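Local coordinates for protein CurH (Lyngbya majuscula, PDB 3KG7) that catalyses, as a double-hotdog dehydratase domain, what is probably the loss of water from a beta-hydroxyacyl intermediate during curacin polyketide biosynthesis, at residues 10-15 / 55-60; 22-27 / 90-95; 48-53 / 204-209; 65-70 / 231-236; 100-105 / 121-126. All blocks are in the same frame, centred on the assembly; numbering follows the deposited sequence.

Contact 1: 10-15 / 55-60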
# COMPACT_ATOMS: atom_id res chain seq x y z
N ARG C 10 13.01 5.60 -9.81
CA ARG C 10 13.70 4.51 -10.51
C ARG C 10 14.09 3.33 -9.62
O ARG C 10 13.93 2.17 -10.02
CB ARG C 10 14.95 5.01 -11.24
CG ARG C 10 14.91 4.81 -12.73
CD ARG C 10 16.28 4.55 -13.33
NE ARG C 10 16.22 3.46 -14.31
CZ ARG C 10 15.78 3.59 -15.57
NH1 ARG C 10 15.36 4.77 -16.02
NH2 ARG C 10 15.76 2.54 -16.37
N LEU C 11 14.60 3.63 -8.43
CA LEU C 11 15.09 2.60 -7.52
C LEU C 11 14.00 1.99 -6.65
O LEU C 11 13.91 0.76 -6.55
CB LEU C 11 16.22 3.16 -6.65
CG LEU C 11 16.91 2.20 -5.67
CD1 LEU C 11 17.74 1.18 -6.38
CD2 LEU C 11 17.79 2.98 -4.71
N LEU C 12 13.17 2.82 -6.03
CA LEU C 12 12.20 2.34 -5.06
C LEU C 12 10.84 1.96 -5.65
O LEU C 12 10.12 1.15 -5.06
CB LEU C 12 12.02 3.37 -3.94
CG LEU C 12 13.11 3.43 -2.87
CD1 LEU C 12 12.81 4.59 -1.95
CD2 LEU C 12 13.18 2.15 -2.09
N GLY C 13 10.49 2.54 -6.79
CA GLY C 13 9.17 2.35 -7.35
C GLY C 13 8.17 3.33 -6.77
O GLY C 13 8.51 4.49 -6.48
N ASN C 14 6.95 2.84 -6.59
CA ASN C 14 5.85 3.66 -6.11
C ASN C 14 5.75 3.69 -4.61
O ASN C 14 5.82 2.65 -3.97
CB ASN C 14 4.54 3.13 -6.68
CG ASN C 14 4.49 3.20 -8.17
OD1 ASN C 14 4.10 4.21 -8.74
ND2 ASN C 14 4.89 2.11 -8.81
N LYS C 15 5.53 4.88 -4.07
CA LYS C 15 5.41 5.10 -2.64
C LYS C 15 3.94 5.08 -2.22
O LYS C 15 3.12 5.81 -2.79
CB LYS C 15 6.02 6.46 -2.28
CG LYS C 15 6.20 6.69 -0.80
CD LYS C 15 6.52 8.13 -0.46
CE LYS C 15 7.02 8.22 0.97
NZ LYS C 15 7.21 9.60 1.48
N ILE C 55 19.94 -2.42 1.17
CA ILE C 55 20.45 -1.36 2.03
C ILE C 55 20.35 -0.05 1.27
O ILE C 55 19.86 0.95 1.81
CB ILE C 55 21.92 -1.61 2.48
CG1 ILE C 55 22.10 -3.04 3.00
CG2 ILE C 55 22.31 -0.59 3.55
CD1 ILE C 55 23.55 -3.47 3.16
N ALA C 56 20.80 -0.07 0.02
CA ALA C 56 20.70 1.07 -0.88
C ALA C 56 19.28 1.60 -0.91
O ALA C 56 19.06 2.81 -0.76
CB ALA C 56 21.12 0.68 -2.26
N MSE C 57 18.32 0.69 -1.09
CA MSE C 57 16.90 1.06 -1.19
C MSE C 57 16.39 1.72 0.09
O MSE C 57 15.70 2.74 0.05
CB MSE C 57 16.05 -0.15 -1.53
CG MSE C 57 16.27 -0.66 -2.93
SE MSE C 57 15.18 -2.23 -3.28
CE MSE C 57 13.48 -1.38 -3.70
N THR C 58 16.75 1.12 1.22
CA THR C 58 16.32 1.62 2.51
C THR C 58 16.89 3.01 2.76
O THR C 58 16.17 3.92 3.21
CB THR C 58 16.72 0.65 3.64
OG1 THR C 58 16.12 -0.63 3.41
CG2 THR C 58 16.24 1.19 4.98
N LEU C 59 18.18 3.17 2.44
CA LEU C 59 18.83 4.46 2.55
C LEU C 59 18.16 5.48 1.65
O LEU C 59 18.06 6.65 2.02
CB LEU C 59 20.32 4.36 2.23
CG LEU C 59 21.21 3.53 3.15
CD1 LEU C 59 22.49 3.19 2.41
CD2 LEU C 59 21.52 4.27 4.44
N ALA C 60 17.68 5.04 0.49
CA ALA C 60 16.94 5.93 -0.40
C ALA C 60 15.58 6.31 0.17
O ALA C 60 15.10 7.42 -0.08
CB ALA C 60 16.81 5.32 -1.78
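The long helix 52-62, around which the sheet of the first hotdog wraps in this double-hotdog dehydratase, is covered on one flank by the irregular turn at residues 10-12, just ahead of strand 14-17. Met57, a selenomethionine, carries the largest share of the contact. Its CG stands anti to the carbonyl carbon and the chain runs straight on to SE before bending at the last torsion (chi3 81°). That bend swings the methyl group toward the turn, so that CE of Met57 lies 3.6 Å from Leu11 O. The buried carbonyl does not depend on this contact for a polar partner, because Gln28 NE2 donates a hydrogen bond to it.

Two leucines meet the methionine in different ways. Leu12 runs past it in the opposite direction, with its CD2 3.7 Å from Met57 CB. Leu11, whose CG is anti to the backbone N (chi1 -178°), instead crosses it obliquely, CG of Leu11 lying 4.0 Å from CG of Met57. The meeting of the two segments is thus apolar side-chain packing, with Leu11 O, the nearby carbonyl, satisfied from outside it. Tyr26 of the adjacent strand extends this packing on the side of Leu12. One turn further along the helix, Ala60 directs its methyl at both leucines: its CB is 3.9 Å from Leu11 CD2 and 4.1 Å from Leu12 CD1.

Contact 2: 22-27 / 90-95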
# COMPACT_ATOMS: atom_id res chain seq x y z
N GLY C 22 0.50 3.75 9.51
CA GLY C 22 1.63 4.67 9.38
C GLY C 22 2.83 3.95 8.78
O GLY C 22 3.98 4.33 8.99
N GLN C 23 2.56 2.88 8.03
CA GLN C 23 3.61 2.19 7.30
C GLN C 23 3.80 2.84 5.95
O GLN C 23 2.98 3.65 5.52
CB GLN C 23 3.25 0.72 7.10
CG GLN C 23 3.51 -0.16 8.31
CD GLN C 23 2.65 -1.42 8.31
OE1 GLN C 23 1.63 -1.52 7.61
NE2 GLN C 23 3.05 -2.40 9.12
N THR C 24 4.89 2.48 5.28
CA THR C 24 5.17 2.93 3.93
C THR C 24 5.57 1.72 3.10
O THR C 24 6.45 0.94 3.49
CB THR C 24 6.31 3.95 3.93
OG1 THR C 24 6.02 4.99 4.87
CG2 THR C 24 6.47 4.58 2.56
N ILE C 25 4.91 1.54 1.96
CA ILE C 25 5.28 0.47 1.03
C ILE C 25 5.83 1.11 -0.22
O ILE C 25 5.23 2.03 -0.76
CB ILE C 25 4.09 -0.43 0.60
CG1 ILE C 25 3.30 -0.93 1.79
CG2 ILE C 25 4.59 -1.65 -0.19
CD1 ILE C 25 1.97 -1.54 1.40
N TYR C 26 6.98 0.62 -0.66
CA TYR C 26 7.51 0.94 -1.97
C TYR C 26 7.36 -0.28 -2.87
O TYR C 26 7.99 -1.31 -2.66
CB TYR C 26 8.96 1.37 -1.85
CG TYR C 26 9.17 2.59 -0.97
CD1 TYR C 26 9.23 3.88 -1.53
CD2 TYR C 26 9.32 2.46 0.42
CE1 TYR C 26 9.43 5.00 -0.73
CE2 TYR C 26 9.53 3.59 1.23
CZ TYR C 26 9.58 4.85 0.65
OH TYR C 26 9.78 5.96 1.43
N HIS C 27 6.50 -0.16 -3.88
CA HIS C 27 6.22 -1.30 -4.75
C HIS C 27 6.55 -1.02 -6.20
O HIS C 27 6.26 0.06 -6.72
CB HIS C 27 4.78 -1.76 -4.58
CG HIS C 27 3.75 -0.75 -4.97
ND1 HIS C 27 3.02 -0.85 -6.13
CD2 HIS C 27 3.32 0.37 -4.34
CE1 HIS C 27 2.18 0.17 -6.21
NE2 HIS C 27 2.35 0.93 -5.14
N LEU C 90 9.06 -3.29 -0.75
CA LEU C 90 9.88 -2.93 0.41
C LEU C 90 8.94 -2.30 1.42
O LEU C 90 8.29 -1.29 1.13
CB LEU C 90 10.99 -1.97 0.02
CG LEU C 90 11.98 -1.56 1.11
CD1 LEU C 90 13.34 -1.18 0.52
CD2 LEU C 90 11.44 -0.41 1.97
N MSE C 91 8.86 -2.91 2.60
CA MSE C 91 7.94 -2.47 3.63
C MSE C 91 8.71 -1.78 4.76
O MSE C 91 9.57 -2.38 5.42
CB MSE C 91 7.12 -3.67 4.12
CG MSE C 91 6.17 -3.41 5.30
SE MSE C 91 4.55 -2.38 4.87
CE MSE C 91 3.25 -3.55 5.74
N LEU C 92 8.41 -0.50 4.97
CA LEU C 92 9.06 0.30 6.00
C LEU C 92 8.08 0.48 7.14
O LEU C 92 7.09 1.21 7.02
CB LEU C 92 9.50 1.65 5.43
CG LEU C 92 10.00 2.77 6.33
CD1 LEU C 92 11.38 2.44 6.84
CD2 LEU C 92 10.03 4.07 5.56
N HIS C 93 8.35 -0.19 8.25
CA HIS C 93 7.40 -0.19 9.35
C HIS C 93 7.38 1.12 10.10
O HIS C 93 8.31 1.92 10.02
CB HIS C 93 7.64 -1.37 10.28
CG HIS C 93 7.36 -2.68 9.64
ND1 HIS C 93 8.32 -3.40 8.96
CD2 HIS C 93 6.23 -3.41 9.56
CE1 HIS C 93 7.79 -4.52 8.50
NE2 HIS C 93 6.52 -4.55 8.85
N THR C 94 6.29 1.35 10.81
CA THR C 94 6.18 2.55 11.62
C THR C 94 7.14 2.42 12.81
O THR C 94 7.31 1.33 13.38
CB THR C 94 4.70 2.81 12.02
OG1 THR C 94 4.59 4.04 12.75
CG2 THR C 94 4.11 1.65 12.83
N ALA C 95 7.80 3.51 13.16
CA ALA C 95 8.82 3.49 14.22
C ALA C 95 8.25 2.94 15.53
O ALA C 95 7.10 3.23 15.89
CB ALA C 95 9.40 4.86 14.43
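Strands 24-30 and 86-92 are antiparallel neighbours in the sheet of the first hotdog, and four backbone hydrogen bonds hold them together. At the hydrogen-bonded pair Thr24-Leu92, Leu92 N reaches Thr24 O at 2.8 Å, approaching nearly along the C=O axis. The return bond, from Thr24 N to Leu92 O, measures 3.1 Å and is a little more bent (161° at the hydrogen). At the second such pair, Tyr26 N donates to Leu90 O at 2.9 Å and Leu90 N to Tyr26 O at 3.0 Å, both almost straight. Ile25 and Met91 form the non-hydrogen-bonded pair between them and turn their backbone polar groups outward: Ile25 bonds with Leu16 of the preceding strand, Met91 with Glu104 of the next. His93 likewise bonds through its backbone with Phe102.

The two faces of this pairing serve different neighbours. On the Ile25-Met91 face, selenomethionine Met91 bends back across Ile25, its SE 3.6 Å from Ile25 CG1, and the pair packs on Leu18 and Ser20 of the second subunit. Gln23 extends beside His93 in the same direction, NE2 of Gln23 lying 3.4 Å from CD2 of His93 with amide and ring planes 72° apart. The Tyr26-Leu90 face turns to helix 52-62, where Leu90 meets Met57 and Thr58. On that face Leu90 CD2 approaches Tyr26 CD2 to 3.9 Å, while Leu92 CD2 sits at the edge of the tyrosine ring, 4.4 Å from CE2 of Tyr26.

Contact 3: 48-53 / 204-209; sequences VIPGVS and LIDACT
Val52, where the chain enters helix 52-62, pushes its side chain into the flank of helix 202-207, close to the centre of the chain. With CG1 anti to the carbonyl carbon (chi1 -63°), CG2 takes the crowded position between N and C and does most of the touching. It rests 3.5 Å from Asp206 CA and, branch tip to branch tip, 3.7 Å from CG2 of Ile205. The same Ile205 methyl lies 3.6 Å from the carbonyl O of Val52.

Asp206 has its CG anti to the backbone N (chi1 -169°), which carries the carboxylate out toward Pro50. The proline ring and the aspartate cross at about a right angle, Pro50 CB lying 3.6 Å from Asp206 OD1. Each segment is also braced from within. Pro50 O receives Ser53 OG at 2.7 Å and Ser53 N at 3.0 Å, and Asp206 O is likewise gripped twice, by OG1 of Thr209 at 2.7 Å and by Thr209 N.

His41, which touches both Pro50 and Asp206, places a histidine from one hotdog beside an aspartate from the other, consistent with the His-Asp pair that dehydratases of this family use in catalysis. Across the contact, OD1 of Asp206 meets carbon atoms of Pro50 and Val52, whereas OD2 has a weak hydrogen bond with Tyr164 and a long, weak ion pair with Arg210. The apolar neighbours would tend to raise the pKa and Arg210 to lower it, so the contact alone does not settle the ionisation state.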
# COMPACT_ATOMS: atom_id res chain seq x y z
N VAL C 48 21.11 -11.81 -10.80
CA VAL C 48 20.72 -11.82 -9.39
C VAL C 48 20.98 -10.46 -8.77
O VAL C 48 21.99 -9.83 -9.09
CB VAL C 48 21.54 -12.86 -8.59
CG1 VAL C 48 21.23 -12.77 -7.10
CG2 VAL C 48 21.29 -14.28 -9.11
N ILE C 49 20.07 -10.02 -7.90
CA ILE C 49 20.22 -8.78 -7.13
C ILE C 49 21.10 -9.04 -5.91
O ILE C 49 20.70 -9.80 -5.02
CB ILE C 49 18.88 -8.28 -6.58
CG1 ILE C 49 17.90 -7.96 -7.71
CG2 ILE C 49 19.07 -7.05 -5.68
CD1 ILE C 49 16.57 -7.48 -7.19
N PRO C 50 22.28 -8.40 -5.85
CA PRO C 50 23.09 -8.58 -4.64
C PRO C 50 22.42 -7.93 -3.42
O PRO C 50 21.77 -6.87 -3.52
CB PRO C 50 24.41 -7.89 -5.00
CG PRO C 50 24.03 -6.88 -6.03
CD PRO C 50 22.92 -7.50 -6.82
N GLY C 51 22.56 -8.61 -2.28
CA GLY C 51 21.93 -8.23 -1.02
C GLY C 51 22.04 -6.77 -0.64
O GLY C 51 21.05 -6.16 -0.22
N VAL C 52 23.24 -6.20 -0.79
CA VAL C 52 23.46 -4.80 -0.41
C VAL C 52 22.53 -3.78 -1.11
O VAL C 52 22.39 -2.65 -0.65
CB VAL C 52 24.95 -4.35 -0.51
CG1 VAL C 52 25.82 -5.15 0.47
CG2 VAL C 52 25.48 -4.46 -1.95
N SER C 53 21.89 -4.21 -2.20
CA SER C 53 20.92 -3.37 -2.92
C SER C 53 19.79 -2.92 -2.03
O SER C 53 19.31 -1.79 -2.14
CB SER C 53 20.33 -4.12 -4.11
OG SER C 53 21.36 -4.62 -4.94
N LEU C 204 27.15 0.59 -6.67
CA LEU C 204 28.22 1.29 -5.97
C LEU C 204 28.48 0.72 -4.58
O LEU C 204 29.63 0.59 -4.17
CB LEU C 204 27.90 2.78 -5.87
CG LEU C 204 27.84 3.56 -7.17
CD1 LEU C 204 27.11 4.90 -6.93
CD2 LEU C 204 29.23 3.78 -7.74
N ILE C 205 27.41 0.38 -3.85
CA ILE C 205 27.61 -0.23 -2.54
C ILE C 205 28.12 -1.65 -2.70
O ILE C 205 28.93 -2.12 -1.89
CB ILE C 205 26.38 -0.08 -1.55
CG1 ILE C 205 26.79 -0.52 -0.13
CG2 ILE C 205 25.14 -0.81 -2.06
CD1 ILE C 205 25.74 -0.24 0.94
N ASP C 206 27.72 -2.33 -3.77
CA ASP C 206 28.25 -3.66 -4.02
C ASP C 206 29.73 -3.64 -4.30
O ASP C 206 30.45 -4.51 -3.84
CB ASP C 206 27.55 -4.40 -5.14
CG ASP C 206 27.95 -5.85 -5.16
OD1 ASP C 206 27.67 -6.54 -4.15
OD2 ASP C 206 28.59 -6.30 -6.15
N ALA C 207 30.17 -2.65 -5.07
CA ALA C 207 31.57 -2.49 -5.41
C ALA C 207 32.47 -2.39 -4.19
O ALA C 207 33.62 -2.82 -4.21
CB ALA C 207 31.75 -1.29 -6.29
N CYS C 208 31.95 -1.82 -3.11
CA CYS C 208 32.72 -1.65 -1.88
C CYS C 208 33.16 -2.97 -1.25
O CYS C 208 34.11 -3.01 -0.46
CB CYS C 208 31.89 -0.86 -0.86
SG CYS C 208 31.53 0.80 -1.43
N THR C 209 32.46 -4.04 -1.63
CA THR C 209 32.58 -5.31 -0.94
C THR C 209 33.47 -6.27 -1.72
O THR C 209 33.67 -7.42 -1.31
CB THR C 209 31.20 -5.95 -0.76
OG1 THR C 209 30.73 -6.42 -2.02
CG2 THR C 209 30.21 -4.94 -0.19

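Contact 4: 65-70 / 231-236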
# COMPACT_ATOMS: atom_id res chain seq x y z
N PRO C 65 22.01 11.64 6.54
CA PRO C 65 22.73 10.56 7.24
C PRO C 65 21.79 9.57 7.91
O PRO C 65 20.73 9.95 8.41
CB PRO C 65 23.57 11.30 8.28
CG PRO C 65 23.47 12.77 7.93
CD PRO C 65 22.17 12.93 7.24
N ALA C 66 22.19 8.30 7.90
CA ALA C 66 21.39 7.21 8.43
C ALA C 66 22.29 6.05 8.78
O ALA C 66 23.43 5.96 8.31
CB ALA C 66 20.35 6.75 7.42
N ALA C 67 21.77 5.17 9.62
CA ALA C 67 22.47 3.97 10.04
C ALA C 67 21.50 2.80 9.95
O ALA C 67 20.35 2.90 10.37
CB ALA C 67 22.97 4.13 11.46
N VAL C 68 21.96 1.70 9.37
CA VAL C 68 21.10 0.52 9.20
C VAL C 68 21.73 -0.66 9.89
O VAL C 68 22.90 -0.97 9.66
CB VAL C 68 20.84 0.20 7.72
CG1 VAL C 68 19.73 -0.83 7.61
CG2 VAL C 68 20.44 1.46 6.96
N GLU C 69 20.97 -1.32 10.75
CA GLU C 69 21.54 -2.39 11.57
C GLU C 69 20.78 -3.70 11.49
O GLU C 69 19.64 -3.74 11.04
CB GLU C 69 21.73 -1.93 13.03
CG GLU C 69 20.56 -1.17 13.64
CD GLU C 69 20.98 -0.33 14.84
OE1 GLU C 69 20.28 -0.37 15.88
OE2 GLU C 69 22.01 0.39 14.75
N ASP C 70 21.45 -4.78 11.91
CA ASP C 70 20.91 -6.16 11.87
C ASP C 70 20.31 -6.51 10.52
O ASP C 70 19.13 -6.85 10.41
CB ASP C 70 19.90 -6.39 13.00
CG ASP C 70 20.46 -6.05 14.36
OD1 ASP C 70 20.43 -4.86 14.74
OD2 ASP C 70 20.93 -6.99 15.05
N VAL C 231 24.85 -8.36 7.55
CA VAL C 231 25.69 -7.19 7.81
C VAL C 231 25.29 -6.62 9.16
O VAL C 231 24.11 -6.32 9.39
CB VAL C 231 25.49 -6.10 6.72
CG1 VAL C 231 26.29 -4.84 7.05
CG2 VAL C 231 25.88 -6.63 5.35
N LYS C 232 26.25 -6.49 10.07
CA LYS C 232 25.98 -5.97 11.40
C LYS C 232 25.45 -4.54 11.34
O LYS C 232 24.36 -4.26 11.82
CB LYS C 232 27.24 -6.06 12.27
CG LYS C 232 27.16 -5.33 13.61
CD LYS C 232 26.45 -6.14 14.70
CE LYS C 232 26.32 -5.31 15.97
NZ LYS C 232 25.99 -6.16 17.14
N GLU C 233 26.23 -3.65 10.73
CA GLU C 233 25.85 -2.24 10.63
C GLU C 233 26.36 -1.63 9.32
O GLU C 233 27.41 -2.02 8.81
CB GLU C 233 26.37 -1.44 11.84
CG GLU C 233 26.18 0.08 11.75
CD GLU C 233 25.53 0.70 13.00
OE1 GLU C 233 24.78 -0.02 13.70
OE2 GLU C 233 25.75 1.90 13.26
N MSE C 234 25.58 -0.69 8.80
CA MSE C 234 25.99 0.10 7.64
C MSE C 234 25.57 1.54 7.87
O MSE C 234 24.40 1.83 8.10
CB MSE C 234 25.39 -0.46 6.35
CG MSE C 234 26.23 -0.21 5.10
SE MSE C 234 25.78 1.43 4.15
CE MSE C 234 27.51 1.93 3.39
N THR C 235 26.54 2.45 7.85
CA THR C 235 26.25 3.87 8.02
C THR C 235 26.67 4.64 6.80
O THR C 235 27.66 4.28 6.14
CB THR C 235 26.99 4.48 9.22
OG1 THR C 235 28.40 4.50 8.95
CG2 THR C 235 26.70 3.69 10.49
N LEU C 236 25.94 5.70 6.49
CA LEU C 236 26.32 6.61 5.43
C LEU C 236 25.93 8.03 5.82
O LEU C 236 24.78 8.29 6.17
CB LEU C 236 25.67 6.18 4.11
CG LEU C 236 26.05 7.02 2.88
CD1 LEU C 236 27.55 6.92 2.58
CD2 LEU C 236 25.21 6.61 1.68
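The seam of the double hotdog runs between strands 66-73 and 225-236, one from each hotdog, which pair antiparallel here. Five backbone hydrogen bonds close it. At its middle, Val68 N donates to Met234 O and Met234 N to Val68 O, each at 2.8 Å; Ala66 and Leu236 exchange a similar couple, Leu236 N reaching Ala66 O at 3.1 Å. The last bond, from Asp70 N to Lys232 O at 3.0 Å, is less regular, with the donor 26° out of the carbonyl plane. Nearby, Lys232 and Glu233 both face Asn279, a classic beta bulge.

Val68 and Met234 send their side chains to the face covered by Leu59 of helix 52-62. Across the other face, Ala67 CB meets Thr235 CG2 at 3.9 Å. Beside them Glu69 and Glu233 point the same way, their carboxylate planes 34° apart and Glu69 OE2 3.0 Å from Glu233 OE1. These are like charges, not a bond; Lys100 forms a salt bridge with Glu69 OE1 and probably offsets some of the repulsion, which might otherwise favour a proton on one acid. Antiparallel pairing of one strand from each hotdog, which joins the two sheets side by side, is characteristic of the double-hotdog fold.

Contact 5: 100-105 / 121-126; sequences KQFVEV and SMSVSE
Four backbone hydrogen bonds set the register. Val103 N reaches Met122 O at 2.7 Å, nearly along the C=O axis, and Met122 N answers to Val103 O at 3.0 Å. Toward the open end, Val124 N donates to Gln101 O at 2.8 Å, whereas Gln101 N to Val124 O is longer, 3.3 Å, and arrives on a lone pair of the carbonyl.

Apolar contacts follow the Val103-Met122-Val124 face. CG2 of Val103 crosses obliquely to CG2 of Val124 at 3.8 Å, and its CB lies 4.0 Å from CG of selenomethionine Met122. This is a beta hairpin, strands 101-109 and 117-124, in the first hotdog, and the same face lies against Thr58 of helix 52-62. Gln101 runs alongside Val124 in the same direction.

On the opposite face, Phe102 has its CG anti to the backbone N (chi1 -166°), which tips the ring toward the partner strand; Ser123 OG lies in the ring plane at its edge, 3.9 Å from CD1 of Phe102. The ring also meets that of His93.

Charge enters at the end of the pairing. Lys100 bends at its last torsion (chi4 -86°) and makes a salt bridge with Glu126, NZ of Lys100 being 3.5 Å from OE1 of Glu126, while Glu69 OE1 holds the same ammonium from the adjoining strand.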
# COMPACT_ATOMS: atom_id res chain seq x y z
N LYS C 100 13.09 2.80 16.33
CA LYS C 100 13.64 2.03 15.22
C LYS C 100 12.56 1.70 14.19
O LYS C 100 11.40 1.45 14.56
CB LYS C 100 14.22 0.70 15.71
CG LYS C 100 15.40 0.78 16.65
CD LYS C 100 16.04 -0.59 16.78
CE LYS C 100 16.71 -0.77 18.13
NZ LYS C 100 18.10 -0.27 18.12
N GLN C 101 12.94 1.67 12.91
CA GLN C 101 12.02 1.30 11.84
C GLN C 101 12.46 -0.03 11.22
O GLN C 101 13.56 -0.14 10.67
CB GLN C 101 11.97 2.37 10.74
CG GLN C 101 11.44 3.73 11.17
CD GLN C 101 11.86 4.84 10.20
OE1 GLN C 101 11.06 5.31 9.38
NE2 GLN C 101 13.12 5.26 10.30
N PHE C 102 11.60 -1.03 11.34
CA PHE C 102 11.87 -2.33 10.73
C PHE C 102 11.62 -2.24 9.22
O PHE C 102 10.69 -1.54 8.78
CB PHE C 102 11.00 -3.41 11.38
CG PHE C 102 11.43 -4.81 11.07
CD1 PHE C 102 12.75 -5.20 11.23
CD2 PHE C 102 10.49 -5.74 10.62
CE1 PHE C 102 13.14 -6.51 10.94
CE2 PHE C 102 10.87 -7.05 10.33
CZ PHE C 102 12.19 -7.44 10.49
N VAL C 103 12.45 -2.91 8.44
CA VAL C 103 12.31 -2.91 6.98
C VAL C 103 12.37 -4.34 6.49
O VAL C 103 13.21 -5.13 6.95
CB VAL C 103 13.44 -2.09 6.30
CG1 VAL C 103 13.34 -2.18 4.77
CG2 VAL C 103 13.42 -0.62 6.75
N GLU C 104 11.48 -4.70 5.57
CA GLU C 104 11.55 -6.02 4.96
C GLU C 104 11.24 -5.95 3.47
O GLU C 104 10.42 -5.14 3.04
CB GLU C 104 10.66 -7.03 5.70
CG GLU C 104 9.24 -6.55 5.95
CD GLU C 104 8.48 -7.41 6.95
OE1 GLU C 104 9.11 -8.13 7.75
OE2 GLU C 104 7.23 -7.34 6.94
N VAL C 105 11.94 -6.77 2.69
CA VAL C 105 11.79 -6.80 1.23
C VAL C 105 11.28 -8.16 0.79
O VAL C 105 11.90 -9.19 1.06
CB VAL C 105 13.12 -6.49 0.51
CG1 VAL C 105 12.99 -6.71 -1.01
CG2 VAL C 105 13.61 -5.06 0.83
N SER C 121 15.80 -8.33 5.50
CA SER C 121 15.25 -7.65 6.67
C SER C 121 16.34 -6.80 7.29
O SER C 121 17.52 -7.14 7.21
CB SER C 121 14.75 -8.66 7.70
OG SER C 121 15.77 -9.58 8.05
N MSE C 122 15.95 -5.69 7.91
CA MSE C 122 16.89 -4.84 8.65
C MSE C 122 16.15 -3.80 9.48
O MSE C 122 14.93 -3.65 9.36
CB MSE C 122 17.87 -4.14 7.69
CG MSE C 122 17.23 -3.09 6.81
SE MSE C 122 18.03 -3.03 5.03
CE MSE C 122 17.46 -4.79 4.39
N SER C 123 16.90 -3.10 10.32
CA SER C 123 16.36 -2.00 11.10
C SER C 123 17.10 -0.72 10.78
O SER C 123 18.34 -0.70 10.72
CB SER C 123 16.47 -2.28 12.60
OG SER C 123 15.38 -3.05 13.08
N VAL C 124 16.34 0.34 10.55
CA VAL C 124 16.89 1.68 10.51
C VAL C 124 17.11 2.10 11.96
O VAL C 124 16.18 2.03 12.76
CB VAL C 124 15.91 2.64 9.81
CG1 VAL C 124 16.51 4.04 9.66
CG2 VAL C 124 15.54 2.09 8.45
N SER C 125 18.33 2.48 12.31
CA SER C 125 18.64 2.93 13.66
C SER C 125 17.87 4.22 13.98
O SER C 125 17.62 5.03 13.09
CB SER C 125 20.15 3.16 13.80
OG SER C 125 20.51 3.43 15.15
N GLU C 126 17.48 4.41 15.24
CA GLU C 126 16.83 5.66 15.65
C GLU C 126 17.87 6.75 15.84
O GLU C 126 17.53 7.93 16.01
CB GLU C 126 15.99 5.49 16.92
CG GLU C 126 16.78 5.39 18.23
CD GLU C 126 17.25 3.98 18.56
OE1 GLU C 126 16.86 3.04 17.83
OE2 GLU C 126 18.00 3.82 19.55

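Helix 52-62 joins the set: contacts 1 and 3 use it directly, their centres 14 Å apart, and its side chains meet those of contacts 2, 4 and 5. Contacts 2, 5 and 4 follow one another across neighbouring strands, with centres about 10 Å apart from 2 to 5 and from 5 to 4. Along the chain, contacts 1 and 2 interlock, as do 3 and 4, whereas contact 5 is a local hairpin between the segments of contact 4. Contacts 3 and 4 tie the two hotdogs together, Ile205 of the former packing on Met234 of the latter, while contact 2 reaches the second subunit. The probable active-site region thus rests on both halves.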